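Local coordinates for restriction endonuclease r.bpuji (Bacillus pumilus, PDB 2VLA) that binds its cognate DNA sequence through this N-terminal helix-turn-helix recognition domain of a larger enzyme that cuts DNA, at a contact of chain A with DNA. Sequence-based numbering; all coordinates share one arbitrary frame.

Contact 1: a contact of chain A with DNA. Residues 70-71, 75, 119. With nucleotides of chain B.
Thr70 and Glu71 of helix 62-76 meet nucleotide DC5 of chain B, Thr70 on its phosphate and Glu71 on both phosphate and base. On the backbone side, the Thr70 hydroxyl OG1 donates a hydrogen bond of 2.7 Å to OP2 of the DC5 phosphate. It can do so because chi1 of 71° sets OG1 between the backbone N and the carbonyl carbon, while the methyl CG2 turns towards the DA4 phosphate. A threonine suits this place: its short, branched side chain offers a donor close to the helix and packs CB 4.1 Å from the DA4 sugar carbon C3'. The other phosphate oxygen is held through water, which lies 2.8 Å from Thr70 O and 2.7 Å from DC5 OP1. Lys75 lies alongside the same phosphate, CE coming to 3.4 Å from OP1. Its NZ is 4.6 Å from DC5 OP1, beyond hydrogen-bond range, where a positive charge would probably steady the phosphate. Contact with the base is by packing. Glu71 CD stands off one face of the DC5 ring, displaced outward past the C5-C6 bond and 3.6 Å from C5, a van der Waals contact that may be sensitive to base shape. From a separate loop, the Met119 carbonyl O approaches the DC5 sugar carbon C5' at 3.3 Å.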
ATOM      1  N   THR A  70       8.482   4.177 -12.860  1.00 10.95           N
ATOM      2  CA  THR A  70       8.995   4.559 -11.555  1.00 11.31           C
ATOM      3  C   THR A  70       7.982   4.354 -10.455  1.00 10.46           C
ATOM      4  O   THR A  70       8.320   3.811  -9.398  1.00 10.41           O
ATOM      5  CB  THR A  70       9.548   6.000 -11.524  1.00 12.22           C
ATOM      6  OG1 THR A  70       8.475   6.947 -11.614  1.00 11.87           O
ATOM      7  CG2 THR A  70      10.553   6.216 -12.668  1.00 12.91           C
ATOM      8  N   GLU A  71       6.742   4.765 -10.682  1.00 11.12           N
ATOM      9  CA  GLU A  71       5.737   4.766  -9.624  1.00  9.81           C
ATOM     10  C   GLU A  71       5.170   3.405  -9.346  1.00  8.83           C
ATOM     11  O   GLU A  71       4.889   3.071  -8.173  1.00 10.11           O
ATOM     12  CB  GLU A  71       4.583   5.699  -9.948  1.00 10.53           C
ATOM     13  CG  GLU A  71       4.939   7.168 -10.129  1.00 11.10           C
ATOM     14  CD  GLU A  71       3.684   8.041 -10.152  1.00 10.16           C
ATOM     15  OE1 GLU A  71       3.015   8.134  -9.103  1.00 12.25           O
ATOM     16  OE2 GLU A  71       3.334   8.600 -11.248  1.00 11.31           O
ATOM     17  N   LYS A  75       8.169   1.583  -7.458  1.00 10.64           N
ATOM     18  CA  LYS A  75       7.816   1.857  -6.065  1.00 10.55           C
ATOM     19  C   LYS A  75       6.645   1.010  -5.555  1.00 10.26           C
ATOM     20  O   LYS A  75       6.808   0.198  -4.633  1.00 11.88           O
ATOM     21  CB  LYS A  75       7.527   3.324  -5.864  1.00 11.06           C
ATOM     22  CG  LYS A  75       8.711   4.209  -6.103  1.00 13.23           C
ATOM     23  CD  LYS A  75       9.692   4.156  -4.946  1.00 14.77           C
ATOM     24  CE  LYS A  75      10.800   5.205  -5.084  1.00 15.32           C
ATOM     25  NZ  LYS A  75      11.591   5.367  -3.832  1.00 15.28           N
ATOM     26  N   MET A 119       8.357   4.757  -0.422  1.00 11.78           N
ATOM     27  CA  MET A 119       7.647   5.050  -1.700  1.00 12.22           C
ATOM     28  C   MET A 119       7.392   6.537  -1.869  1.00 10.95           C
ATOM     29  O   MET A 119       7.323   7.050  -3.004  1.00 13.90           O
ATOM     30  CB  MET A 119       6.324   4.307  -1.768  1.00 12.00           C
ATOM     31  CG  MET A 119       6.465   2.851  -1.719  1.00 11.28           C
ATOM     32  SD  MET A 119       4.989   2.060  -2.198  1.00 16.22           S
ATOM     33  CE  MET A 119       5.190   0.480  -1.562  1.00 14.49           C
TER
ATOM     34  P    DA B   4      14.006   9.269 -12.183  1.00 17.03           P
ATOM     35  OP1  DA B   4      14.936   8.406 -11.438  1.00 19.48           O
ATOM     36  OP2  DA B   4      13.473   8.836 -13.463  1.00 17.54           O
ATOM     37  O5'  DA B   4      12.765   9.657 -11.261  1.00 15.07           O
ATOM     38  C5'  DA B   4      12.990  10.155  -9.968  1.00 15.06           C
ATOM     39  C4'  DA B   4      11.649  10.466  -9.330  1.00 12.41           C
ATOM     40  O4'  DA B   4      11.109  11.683  -9.892  1.00 13.24           O
ATOM     41  C3'  DA B   4      10.584   9.391  -9.551  1.00 11.77           C
ATOM     42  O3'  DA B   4       9.853   9.171  -8.348  1.00 12.62           O
ATOM     43  C2'  DA B   4       9.727   9.998 -10.653  1.00 11.27           C
ATOM     44  C1'  DA B   4       9.772  11.451 -10.255  1.00 12.61           C
ATOM     45  N9   DA B   4       9.452  12.406 -11.296  1.00 11.12           N
ATOM     46  C8   DA B   4       9.575  12.286 -12.654  1.00 12.91           C
ATOM     47  N7   DA B   4       9.237  13.368 -13.302  1.00 12.62           N
ATOM     48  C5   DA B   4       8.851  14.252 -12.316  1.00 11.82           C
ATOM     49  C6   DA B   4       8.406  15.587 -12.339  1.00 13.17           C
ATOM     50  N6   DA B   4       8.247  16.290 -13.459  1.00 14.74           N
ATOM     51  N1   DA B   4       8.154  16.177 -11.160  1.00 12.32           N
ATOM     52  C2   DA B   4       8.326  15.482 -10.030  1.00 12.26           C
ATOM     53  N3   DA B   4       8.751  14.233  -9.881  1.00 12.49           N
ATOM     54  C4   DA B   4       9.017  13.680 -11.073  1.00 11.88           C
ATOM     55  P    DC B   5       9.299   7.693  -8.029  1.00 11.87           P
ATOM     56  OP1  DC B   5      10.457   6.775  -8.032  1.00 12.74           O
ATOM     57  OP2  DC B   5       8.170   7.421  -8.928  1.00 11.44           O
ATOM     58  O5'  DC B   5       8.838   7.868  -6.504  1.00 12.75           O
ATOM     59  C5'  DC B   5       7.481   7.932  -6.146  1.00 12.78           C
ATOM     60  C4'  DC B   5       7.147   9.256  -5.521  1.00 12.59           C
ATOM     61  O4'  DC B   5       7.389  10.323  -6.485  1.00 12.62           O
ATOM     62  C3'  DC B   5       5.706   9.414  -5.094  1.00 10.31           C
ATOM     63  O3'  DC B   5       5.624  10.355  -4.022  1.00 11.59           O
ATOM     64  C2'  DC B   5       5.091   9.915  -6.406  1.00 11.28           C
ATOM     65  C1'  DC B   5       6.151  10.935  -6.806  1.00 11.59           C
ATOM     66  N1   DC B   5       6.110  11.310  -8.222  1.00  9.89           N
ATOM     67  C2   DC B   5       5.843  12.633  -8.600  1.00 11.45           C
ATOM     68  O2   DC B   5       5.701  13.501  -7.715  1.00 11.65           O
ATOM     69  N3   DC B   5       5.779  12.936  -9.933  1.00 10.54           N
ATOM     70  C4   DC B   5       5.941  11.987 -10.841  1.00 10.20           C
ATOM     71  N4   DC B   5       5.870  12.335 -12.140  1.00 11.53           N
ATOM     72  C5   DC B   5       6.184  10.642 -10.499  1.00 11.09           C
ATOM     73  C6   DC B   5       6.273  10.349  -9.183  1.00 10.48           C
TER
HETATM   74  O   HOH W   1      11.026   4.279  -8.749  1.00 13.70           O

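Contact 2: a contact of chain A with DNA. Residues 121-123, 270. With nucleotides of chain C.
CG anti to the backbone N (chi1 -170°) and a chain extended as far as a final turn at chi4 (69°) carry the Lys121 ammonium NZ across to the DC11 sugar of chain C. Leu122 also holds CG anti to its backbone N (chi1 -173°), which together with chi2 sends CD2 out towards the DC12 phosphate. This is backbone binding by the start of a helix in the BpuJI N-terminal recognition domain: Lys121 immediately precedes helix 122-130, whose first turn faces the strand. Lys121 NZ donates a 3.1 Å hydrogen bond to the ring oxygen O4' of DC11, a reach that suits a long, flexible lysine. The Leu122 backbone N binds a water at 2.9 Å, which in turn lies 3.0 Å from DC12 OP1; the positive end of the helix would be expected to favour that phosphate. A second water, bound to the first, lies 2.9 Å from Lys121 NZ. Leucine supplies apolar bulk against the backbone, CD2 standing 3.5 Å from DC12 OP2. Asp123 looks ill-matched to a phosphate, but its carboxylate OD2 stays 4.4 Å from DC11 OP1 and a bridging water separates the two. From helix 263-278, the ring of Phe270 brings CE2 obliquely to 3.9 Å from DC12 OP1.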
ATOM      1  N   LYS A 121       7.577  10.722  -1.546  1.00 12.27           N
ATOM      2  CA  LYS A 121       8.530  11.795  -1.779  1.00 13.12           C
ATOM      3  C   LYS A 121       9.095  12.243  -0.414  1.00 12.27           C
ATOM      4  O   LYS A 121       8.391  12.205   0.584  1.00 13.49           O
ATOM      5  CB  LYS A 121       7.836  12.956  -2.494  1.00 14.29           C
ATOM      6  CG  LYS A 121       8.775  14.048  -3.013  1.00 15.92           C
ATOM      7  CD  LYS A 121       7.986  15.077  -3.778  1.00 17.24           C
ATOM      8  CE  LYS A 121       8.841  16.232  -4.317  1.00 17.60           C
ATOM      9  NZ  LYS A 121       9.767  15.813  -5.402  1.00 17.25           N
ATOM     10  N   LEU A 122      10.338  12.691  -0.386  1.00 13.26           N
ATOM     11  CA  LEU A 122      11.005  12.978   0.902  1.00 14.12           C
ATOM     12  C   LEU A 122      10.206  13.923   1.807  1.00 13.17           C
ATOM     13  O   LEU A 122      10.181  13.741   3.012  1.00 14.98           O
ATOM     14  CB  LEU A 122      12.398  13.548   0.680  1.00 13.79           C
ATOM     15  CG  LEU A 122      13.227  13.709   1.980  1.00 15.93           C
ATOM     16  CD1 LEU A 122      13.548  12.345   2.573  1.00 22.28           C
ATOM     17  CD2 LEU A 122      14.508  14.503   1.725  1.00 22.80           C
ATOM     18  N   ASP A 123       9.584  14.958   1.241  1.00 15.15           N
ATOM     19  CA  ASP A 123       8.853  15.900   2.089  1.00 16.77           C
ATOM     20  C   ASP A 123       7.679  15.200   2.780  1.00 15.53           C
ATOM     21  O   ASP A 123       7.379  15.475   3.954  1.00 16.27           O
ATOM     22  CB  ASP A 123       8.394  17.153   1.315  1.00 15.30           C
ATOM     23  CG  ASP A 123       7.553  16.835   0.112  1.00 17.42           C
ATOM     24  OD1 ASP A 123       7.797  15.813  -0.535  1.00 21.37           O
ATOM     25  OD2 ASP A 123       6.663  17.666  -0.223  1.00 21.38           O
ATOM     26  N   PHE A 270      16.026   5.304   1.020  1.00 15.81           N
ATOM     27  CA  PHE A 270      15.285   4.816  -0.122  1.00 15.28           C
ATOM     28  C   PHE A 270      15.835   3.501  -0.648  1.00 16.41           C
ATOM     29  O   PHE A 270      15.076   2.643  -1.070  1.00 17.22           O
ATOM     30  CB  PHE A 270      15.235   5.866  -1.217  1.00 15.64           C
ATOM     31  CG  PHE A 270      14.400   7.053  -0.859  1.00 15.53           C
ATOM     32  CD1 PHE A 270      13.027   6.940  -0.754  1.00 15.97           C
ATOM     33  CD2 PHE A 270      14.985   8.271  -0.580  1.00 19.88           C
ATOM     34  CE1 PHE A 270      12.261   8.014  -0.389  1.00 17.20           C
ATOM     35  CE2 PHE A 270      14.219   9.350  -0.233  1.00 18.30           C
ATOM     36  CZ  PHE A 270      12.846   9.221  -0.152  1.00 17.60           C
TER
ATOM     37  P    DC C  11      11.067  19.881  -1.125  1.00 18.45           P
ATOM     38  OP1  DC C  11      10.450  19.934   0.202  1.00 20.52           O
ATOM     39  OP2  DC C  11      11.839  21.048  -1.633  1.00 20.32           O
ATOM     40  O5'  DC C  11      12.022  18.623  -1.235  1.00 17.08           O
ATOM     41  C5'  DC C  11      11.491  17.332  -1.190  1.00 17.27           C
ATOM     42  C4'  DC C  11      12.149  16.445  -2.216  1.00 16.00           C
ATOM     43  O4'  DC C  11      11.971  16.990  -3.534  1.00 16.31           O
ATOM     44  C3'  DC C  11      13.643  16.270  -2.061  1.00 18.59           C
ATOM     45  O3'  DC C  11      13.918  14.917  -2.308  1.00 19.15           O
ATOM     46  C2'  DC C  11      14.227  17.199  -3.116  1.00 17.29           C
ATOM     47  C1'  DC C  11      13.202  17.078  -4.214  1.00 15.00           C
ATOM     48  N1   DC C  11      13.172  18.219  -5.152  1.00 16.69           N
ATOM     49  C2   DC C  11      13.306  17.974  -6.522  1.00 15.30           C
ATOM     50  O2   DC C  11      13.450  16.812  -6.907  1.00 15.52           O
ATOM     51  N3   DC C  11      13.266  19.024  -7.382  1.00 15.41           N
ATOM     52  C4   DC C  11      13.084  20.271  -6.915  1.00 14.19           C
ATOM     53  N4   DC C  11      13.030  21.275  -7.823  1.00 17.47           N
ATOM     54  C5   DC C  11      12.930  20.531  -5.518  1.00 16.44           C
ATOM     55  C6   DC C  11      12.974  19.487  -4.688  1.00 16.28           C
ATOM     56  P    DC C  12      15.343  14.270  -2.142  1.00 20.95           P
ATOM     57  OP1  DC C  12      15.139  12.819  -1.782  1.00 22.33           O
ATOM     58  OP2  DC C  12      16.220  15.115  -1.311  1.00 22.70           O
ATOM     59  O5'  DC C  12      15.954  14.384  -3.611  1.00 20.02           O
ATOM     60  C5'  DC C  12      15.516  13.533  -4.658  1.00 21.17           C
ATOM     61  C4'  DC C  12      16.385  13.749  -5.887  1.00 22.89           C
ATOM     62  O4'  DC C  12      16.151  15.076  -6.380  1.00 19.98           O
ATOM     63  C3'  DC C  12      17.886  13.682  -5.644  1.00 26.36           C
ATOM     64  O3'  DC C  12      18.480  12.603  -6.392  1.00 28.81           O
ATOM     65  C2'  DC C  12      18.414  15.054  -6.083  1.00 21.05           C
ATOM     66  C1'  DC C  12      17.320  15.599  -6.967  1.00 23.96           C
ATOM     67  N1   DC C  12      17.140  17.083  -6.986  1.00 19.38           N
ATOM     68  C2   DC C  12      17.291  17.841  -8.164  1.00 19.74           C
ATOM     69  O2   DC C  12      17.671  17.300  -9.203  1.00 22.26           O
ATOM     70  N3   DC C  12      17.037  19.171  -8.123  1.00 19.73           N
ATOM     71  C4   DC C  12      16.648  19.755  -6.985  1.00 21.90           C
ATOM     72  N4   DC C  12      16.409  21.083  -7.001  1.00 23.37           N
ATOM     73  C5   DC C  12      16.506  19.011  -5.779  1.00 21.22           C
ATOM     74  C6   DC C  12      16.747  17.695  -5.826  1.00 20.26           C
TER
HETATM   75  O   HOH W   2      12.267  12.193  -2.560  1.00 16.48           O
HETATM   76  O   HOH W   3      11.870  13.965  -4.734  1.00 19.81           O
HETATM   77  O   HOH W   4       7.644  20.286   0.448  1.00 33.82           O

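Contact 3: a contact of chain A with DNA. Residues 63, 67, 70-71. With nucleotides of chain B; nucleotides of chain C.
Lys63, Asn67 and Glu71 touch the major-groove (Hoogsteen) edges of consecutive G-C pairs. Among the bonds to guanine acceptors, the Lys63 ammonium NZ donates to O6 of DG8 at 2.7 Å. Its chain, bent at chi2 (57°) and chi4 (-71°), brings NZ into the groove level with DG8, from where it also reaches N7 of DG7 at 3.0 Å; lysine suits these purines because they present only acceptors on this edge. The Asn67 amide nitrogen ND2 donates to O6 of DG7 at 3.0 Å and to N7 of DG6 at 3.1 Å. Each N7 is met obliquely from above its ring, the less regular bonds. The cytosine amino groups are read by acceptors. Asn67 uses the other end of its amide here, DC5 N4 giving a 2.9 Å bond to OD1 while also pairing with DG8 O6. DC6 N4 meets the Glu71 carboxylate OE2 at 2.9 Å from above the carboxylate plane (44° out of it). A glutamate suits an amino group, which can only donate. An alanine in place of Asn67 would probably leave DC5 N4 without its protein acceptor and DG6 N7 and DG7 O6 without their amide donor. Through water, Lys63 NZ reaches DA4 N6. In packing, Glu71 CD lies 3.8 Å from DC6 C5. Spaced four residues apart, the three line one face of helix 62-76, the likely recognition helix of a helix-turn-helix, with helix 41-56 before it.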
ATOM      1  N   LYS A  63       6.083  10.743 -20.584  1.00 13.54           N
ATOM      2  CA  LYS A  63       5.864  11.027 -19.167  1.00 13.30           C
ATOM      3  C   LYS A  63       5.064   9.891 -18.503  1.00 13.04           C
ATOM      4  O   LYS A  63       5.384   9.435 -17.405  1.00 12.58           O
ATOM      5  CB  LYS A  63       5.137  12.368 -18.992  1.00 13.27           C
ATOM      6  CG  LYS A  63       4.839  12.750 -17.513  1.00 12.78           C
ATOM      7  CD  LYS A  63       6.122  12.794 -16.649  1.00 13.48           C
ATOM      8  CE  LYS A  63       5.892  13.466 -15.303  1.00 12.99           C
ATOM      9  NZ  LYS A  63       5.698  14.908 -15.398  1.00 14.08           N
ATOM     10  N   ASN A  67       6.281   7.340 -15.676  1.00 11.82           N
ATOM     11  CA  ASN A  67       5.560   7.246 -14.419  1.00 10.11           C
ATOM     12  C   ASN A  67       5.147   5.792 -14.114  1.00  9.81           C
ATOM     13  O   ASN A  67       5.247   5.339 -12.956  1.00 10.67           O
ATOM     14  CB  ASN A  67       4.321   8.159 -14.411  1.00 11.15           C
ATOM     15  CG  ASN A  67       4.657   9.643 -14.266  1.00 10.43           C
ATOM     16  OD1 ASN A  67       5.768  10.031 -13.881  1.00 10.95           O
ATOM     17  ND2 ASN A  67       3.656  10.472 -14.475  1.00 10.47           N
ATOM     18  N   THR A  70       8.482   4.177 -12.860  1.00 10.95           N
ATOM     19  CA  THR A  70       8.995   4.559 -11.555  1.00 11.31           C
ATOM     20  C   THR A  70       7.982   4.354 -10.455  1.00 10.46           C
ATOM     21  O   THR A  70       8.320   3.811  -9.398  1.00 10.41           O
ATOM     22  CB  THR A  70       9.548   6.000 -11.524  1.00 12.22           C
ATOM     23  OG1 THR A  70       8.475   6.947 -11.614  1.00 11.87           O
ATOM     24  CG2 THR A  70      10.553   6.216 -12.668  1.00 12.91           C
ATOM     25  N   GLU A  71       6.742   4.765 -10.682  1.00 11.12           N
ATOM     26  CA  GLU A  71       5.737   4.766  -9.624  1.00  9.81           C
ATOM     27  C   GLU A  71       5.170   3.405  -9.346  1.00  8.83           C
ATOM     28  O   GLU A  71       4.889   3.071  -8.173  1.00 10.11           O
ATOM     29  CB  GLU A  71       4.583   5.699  -9.948  1.00 10.53           C
ATOM     30  CG  GLU A  71       4.939   7.168 -10.129  1.00 11.10           C
ATOM     31  CD  GLU A  71       3.684   8.041 -10.152  1.00 10.16           C
ATOM     32  OE1 GLU A  71       3.015   8.134  -9.103  1.00 12.25           O
ATOM     33  OE2 GLU A  71       3.334   8.600 -11.248  1.00 11.31           O
TER
ATOM     34  P    DA B   4      14.006   9.269 -12.183  1.00 17.03           P
ATOM     35  OP1  DA B   4      14.936   8.406 -11.438  1.00 19.48           O
ATOM     36  OP2  DA B   4      13.473   8.836 -13.463  1.00 17.54           O
ATOM     37  O5'  DA B   4      12.765   9.657 -11.261  1.00 15.07           O
ATOM     38  C5'  DA B   4      12.990  10.155  -9.968  1.00 15.06           C
ATOM     39  C4'  DA B   4      11.649  10.466  -9.330  1.00 12.41           C
ATOM     40  O4'  DA B   4      11.109  11.683  -9.892  1.00 13.24           O
ATOM     41  C3'  DA B   4      10.584   9.391  -9.551  1.00 11.77           C
ATOM     42  O3'  DA B   4       9.853   9.171  -8.348  1.00 12.62           O
ATOM     43  C2'  DA B   4       9.727   9.998 -10.653  1.00 11.27           C
ATOM     44  C1'  DA B   4       9.772  11.451 -10.255  1.00 12.61           C
ATOM     45  N9   DA B   4       9.452  12.406 -11.296  1.00 11.12           N
ATOM     46  C8   DA B   4       9.575  12.286 -12.654  1.00 12.91           C
ATOM     47  N7   DA B   4       9.237  13.368 -13.302  1.00 12.62           N
ATOM     48  C5   DA B   4       8.851  14.252 -12.316  1.00 11.82           C
ATOM     49  C6   DA B   4       8.406  15.587 -12.339  1.00 13.17           C
ATOM     50  N6   DA B   4       8.247  16.290 -13.459  1.00 14.74           N
ATOM     51  N1   DA B   4       8.154  16.177 -11.160  1.00 12.32           N
ATOM     52  C2   DA B   4       8.326  15.482 -10.030  1.00 12.26           C
ATOM     53  N3   DA B   4       8.751  14.233  -9.881  1.00 12.49           N
ATOM     54  C4   DA B   4       9.017  13.680 -11.073  1.00 11.88           C
ATOM     55  P    DC B   5       9.299   7.693  -8.029  1.00 11.87           P
ATOM     56  OP1  DC B   5      10.457   6.775  -8.032  1.00 12.74           O
ATOM     57  OP2  DC B   5       8.170   7.421  -8.928  1.00 11.44           O
ATOM     58  O5'  DC B   5       8.838   7.868  -6.504  1.00 12.75           O
ATOM     59  C5'  DC B   5       7.481   7.932  -6.146  1.00 12.78           C
ATOM     60  C4'  DC B   5       7.147   9.256  -5.521  1.00 12.59           C
ATOM     61  O4'  DC B   5       7.389  10.323  -6.485  1.00 12.62           O
ATOM     62  C3'  DC B   5       5.706   9.414  -5.094  1.00 10.31           C
ATOM     63  O3'  DC B   5       5.624  10.355  -4.022  1.00 11.59           O
ATOM     64  C2'  DC B   5       5.091   9.915  -6.406  1.00 11.28           C
ATOM     65  C1'  DC B   5       6.151  10.935  -6.806  1.00 11.59           C
ATOM     66  N1   DC B   5       6.110  11.310  -8.222  1.00  9.89           N
ATOM     67  C2   DC B   5       5.843  12.633  -8.600  1.00 11.45           C
ATOM     68  O2   DC B   5       5.701  13.501  -7.715  1.00 11.65           O
ATOM     69  N3   DC B   5       5.779  12.936  -9.933  1.00 10.54           N
ATOM     70  C4   DC B   5       5.941  11.987 -10.841  1.00 10.20           C
ATOM     71  N4   DC B   5       5.870  12.335 -12.140  1.00 11.53           N
ATOM     72  C5   DC B   5       6.184  10.642 -10.499  1.00 11.09           C
ATOM     73  C6   DC B   5       6.273  10.349  -9.183  1.00 10.48           C
ATOM     74  P    DC B   6       4.241  10.692  -3.283  1.00 12.18           P
ATOM     75  OP1  DC B   6       4.619  11.086  -1.896  1.00 12.79           O
ATOM     76  OP2  DC B   6       3.275   9.597  -3.550  1.00 12.11           O
ATOM     77  O5'  DC B   6       3.648  11.929  -4.146  1.00 11.87           O
ATOM     78  C5'  DC B   6       4.128  13.260  -3.917  1.00 12.00           C
ATOM     79  C4'  DC B   6       3.115  14.258  -4.426  1.00 11.17           C
ATOM     80  O4'  DC B   6       3.100  14.245  -5.859  1.00 11.59           O
ATOM     81  C3'  DC B   6       1.677  14.020  -3.983  1.00 12.17           C
ATOM     82  O3'  DC B   6       1.131  15.268  -3.590  1.00 12.40           O
ATOM     83  C2'  DC B   6       0.992  13.415  -5.216  1.00 10.00           C
ATOM     84  C1'  DC B   6       1.752  14.072  -6.335  1.00 10.62           C
ATOM     85  N1   DC B   6       1.889  13.333  -7.577  1.00 10.28           N
ATOM     86  C2   DC B   6       1.585  13.950  -8.811  1.00 11.63           C
ATOM     87  O2   DC B   6       1.034  15.056  -8.826  1.00 11.32           O
ATOM     88  N3   DC B   6       1.870  13.290  -9.949  1.00 10.27           N
ATOM     89  C4   DC B   6       2.398  12.073  -9.922  1.00  9.12           C
ATOM     90  N4   DC B   6       2.651  11.457 -11.091  1.00 10.59           N
ATOM     91  C5   DC B   6       2.701  11.438  -8.682  1.00  9.31           C
ATOM     92  C6   DC B   6       2.456  12.113  -7.567  1.00 10.24           C
TER
ATOM     93  P    DG C   6      -1.165  10.974 -21.821  1.00 14.41           P
ATOM     94  OP1  DG C   6      -1.785  11.452 -23.114  1.00 16.59           O
ATOM     95  OP2  DG C   6      -0.048  10.016 -21.865  1.00 13.77           O
ATOM     96  O5'  DG C   6      -0.661  12.222 -20.944  1.00 15.13           O
ATOM     97  C5'  DG C   6      -1.501  13.323 -20.752  1.00 13.66           C
ATOM     98  C4'  DG C   6      -0.929  14.226 -19.720  1.00 13.61           C
ATOM     99  O4'  DG C   6      -1.034  13.537 -18.444  1.00 13.26           O
ATOM    100  C3'  DG C   6       0.559  14.582 -19.859  1.00 14.03           C
ATOM    101  O3'  DG C   6       0.757  15.906 -19.421  1.00 15.53           O
ATOM    102  C2'  DG C   6       1.229  13.631 -18.888  1.00 13.24           C
ATOM    103  C1'  DG C   6       0.195  13.646 -17.761  1.00 12.92           C
ATOM    104  N9   DG C   6       0.308  12.608 -16.753  1.00 11.75           N
ATOM    105  C8   DG C   6       0.912  11.399 -16.856  1.00 12.00           C
ATOM    106  N7   DG C   6       0.868  10.709 -15.730  1.00 11.38           N
ATOM    107  C5   DG C   6       0.188  11.532 -14.850  1.00 11.08           C
ATOM    108  C6   DG C   6      -0.151  11.363 -13.488  1.00 11.20           C
ATOM    109  O6   DG C   6       0.106  10.367 -12.784  1.00 11.30           O
ATOM    110  N1   DG C   6      -0.819  12.455 -12.976  1.00 10.60           N
ATOM    111  C2   DG C   6      -1.158  13.586 -13.687  1.00 10.78           C
ATOM    112  N2   DG C   6      -1.831  14.519 -13.015  1.00 12.00           N
ATOM    113  N3   DG C   6      -0.837  13.758 -14.963  1.00 11.58           N
ATOM    114  C4   DG C   6      -0.159  12.710 -15.469  1.00 11.53           C
ATOM    115  P    DG C   7       1.591  16.949 -20.292  1.00 17.94           P
ATOM    116  OP1  DG C   7       0.980  17.095 -21.619  1.00 20.66           O
ATOM    117  OP2  DG C   7       3.032  16.584 -20.115  1.00 21.13           O
ATOM    118  O5'  DG C   7       1.339  18.277 -19.433  1.00 18.19           O
ATOM    119  C5'  DG C   7       0.036  18.762 -19.233  1.00 17.56           C
ATOM    120  C4'  DG C   7      -0.181  19.237 -17.811  1.00 17.71           C
ATOM    121  O4'  DG C   7      -0.085  18.106 -16.909  1.00 15.26           O
ATOM    122  C3'  DG C   7       0.823  20.256 -17.262  1.00 17.40           C
ATOM    123  O3'  DG C   7       0.144  21.107 -16.363  1.00 19.37           O
ATOM    124  C2'  DG C   7       1.851  19.379 -16.562  1.00 16.49           C
ATOM    125  C1'  DG C   7       0.955  18.326 -15.950  1.00 13.39           C
ATOM    126  N9   DG C   7       1.584  17.056 -15.672  1.00 12.25           N
ATOM    127  C8   DG C   7       2.312  16.265 -16.492  1.00 12.97           C
ATOM    128  N7   DG C   7       2.720  15.154 -15.934  1.00 12.84           N
ATOM    129  C5   DG C   7       2.209  15.224 -14.638  1.00 11.92           C
ATOM    130  C6   DG C   7       2.297  14.323 -13.533  1.00 11.77           C
ATOM    131  O6   DG C   7       2.840  13.201 -13.490  1.00 11.06           O
ATOM    132  N1   DG C   7       1.644  14.829 -12.420  1.00 10.71           N
ATOM    133  C2   DG C   7       0.980  16.028 -12.369  1.00 10.83           C
ATOM    134  N2   DG C   7       0.413  16.342 -11.175  1.00 11.82           N
ATOM    135  N3   DG C   7       0.856  16.861 -13.406  1.00 12.61           N
ATOM    136  C4   DG C   7       1.490  16.399 -14.488  1.00 11.00           C
ATOM    137  P    DG C   8       0.889  22.140 -15.396  1.00 21.72           P
ATOM    138  OP1  DG C   8      -0.023  23.292 -15.238  1.00 25.29           O
ATOM    139  OP2  DG C   8       2.278  22.338 -15.865  1.00 25.64           O
ATOM    140  O5'  DG C   8       1.000  21.353 -14.011  1.00 18.69           O
ATOM    141  C5'  DG C   8      -0.190  21.046 -13.239  1.00 16.89           C
ATOM    142  C4'  DG C   8       0.145  20.897 -11.764  1.00 15.88           C
ATOM    143  O4'  DG C   8       0.886  19.673 -11.521  1.00 15.66           O
ATOM    144  C3'  DG C   8       0.990  22.000 -11.187  1.00 15.61           C
ATOM    145  O3'  DG C   8       0.521  22.233  -9.858  1.00 18.43           O
ATOM    146  C2'  DG C   8       2.415  21.419 -11.268  1.00 17.11           C
ATOM    147  C1'  DG C   8       2.194  19.942 -10.983  1.00 14.20           C
ATOM    148  N9   DG C   8       3.054  18.989 -11.654  1.00 13.61           N
ATOM    149  C8   DG C   8       3.383  18.961 -12.979  1.00 13.16           C
ATOM    150  N7   DG C   8       4.084  17.899 -13.317  1.00 12.35           N
ATOM    151  C5   DG C   8       4.192  17.184 -12.143  1.00 10.48           C
ATOM    152  C6   DG C   8       4.825  15.930 -11.889  1.00 10.48           C
ATOM    153  O6   DG C   8       5.398  15.183 -12.692  1.00 12.09           O
ATOM    154  N1   DG C   8       4.733  15.556 -10.543  1.00 11.68           N
ATOM    155  C2   DG C   8       4.062  16.265  -9.593  1.00 11.68           C
ATOM    156  N2   DG C   8       4.068  15.752  -8.346  1.00 12.41           N
ATOM    157  N3   DG C   8       3.462  17.429  -9.832  1.00 11.66           N
ATOM    158  C4   DG C   8       3.549  17.823 -11.131  1.00 12.12           C
TER
HETATM  159  O   HOH W   5      11.026   4.279  -8.749  1.00 13.70           O
HETATM  160  O   HOH W   6       8.220  15.747 -16.298  1.00 16.04           O

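Contact 1 and contact 3 share helix 62-76, with Thr70 and Glu71 in common, and contact 1 adds Met119 from a loop. Their C-alpha centres lie about 7 Å apart, so the grip on the chain B phosphate and the reading of bases are set largely by one rigid element. Contact 2 lies about 11 Å from contact 1 and 15 Å from contact 3, shares no residue with them, and holds the chain C backbone with helices 122-130 and 263-278 and the loop residue before the first. Met119 and Lys121 are close in sequence, so one segment touches both strands. Contact 3, which reads base edges, is likely to contribute sequence specificity.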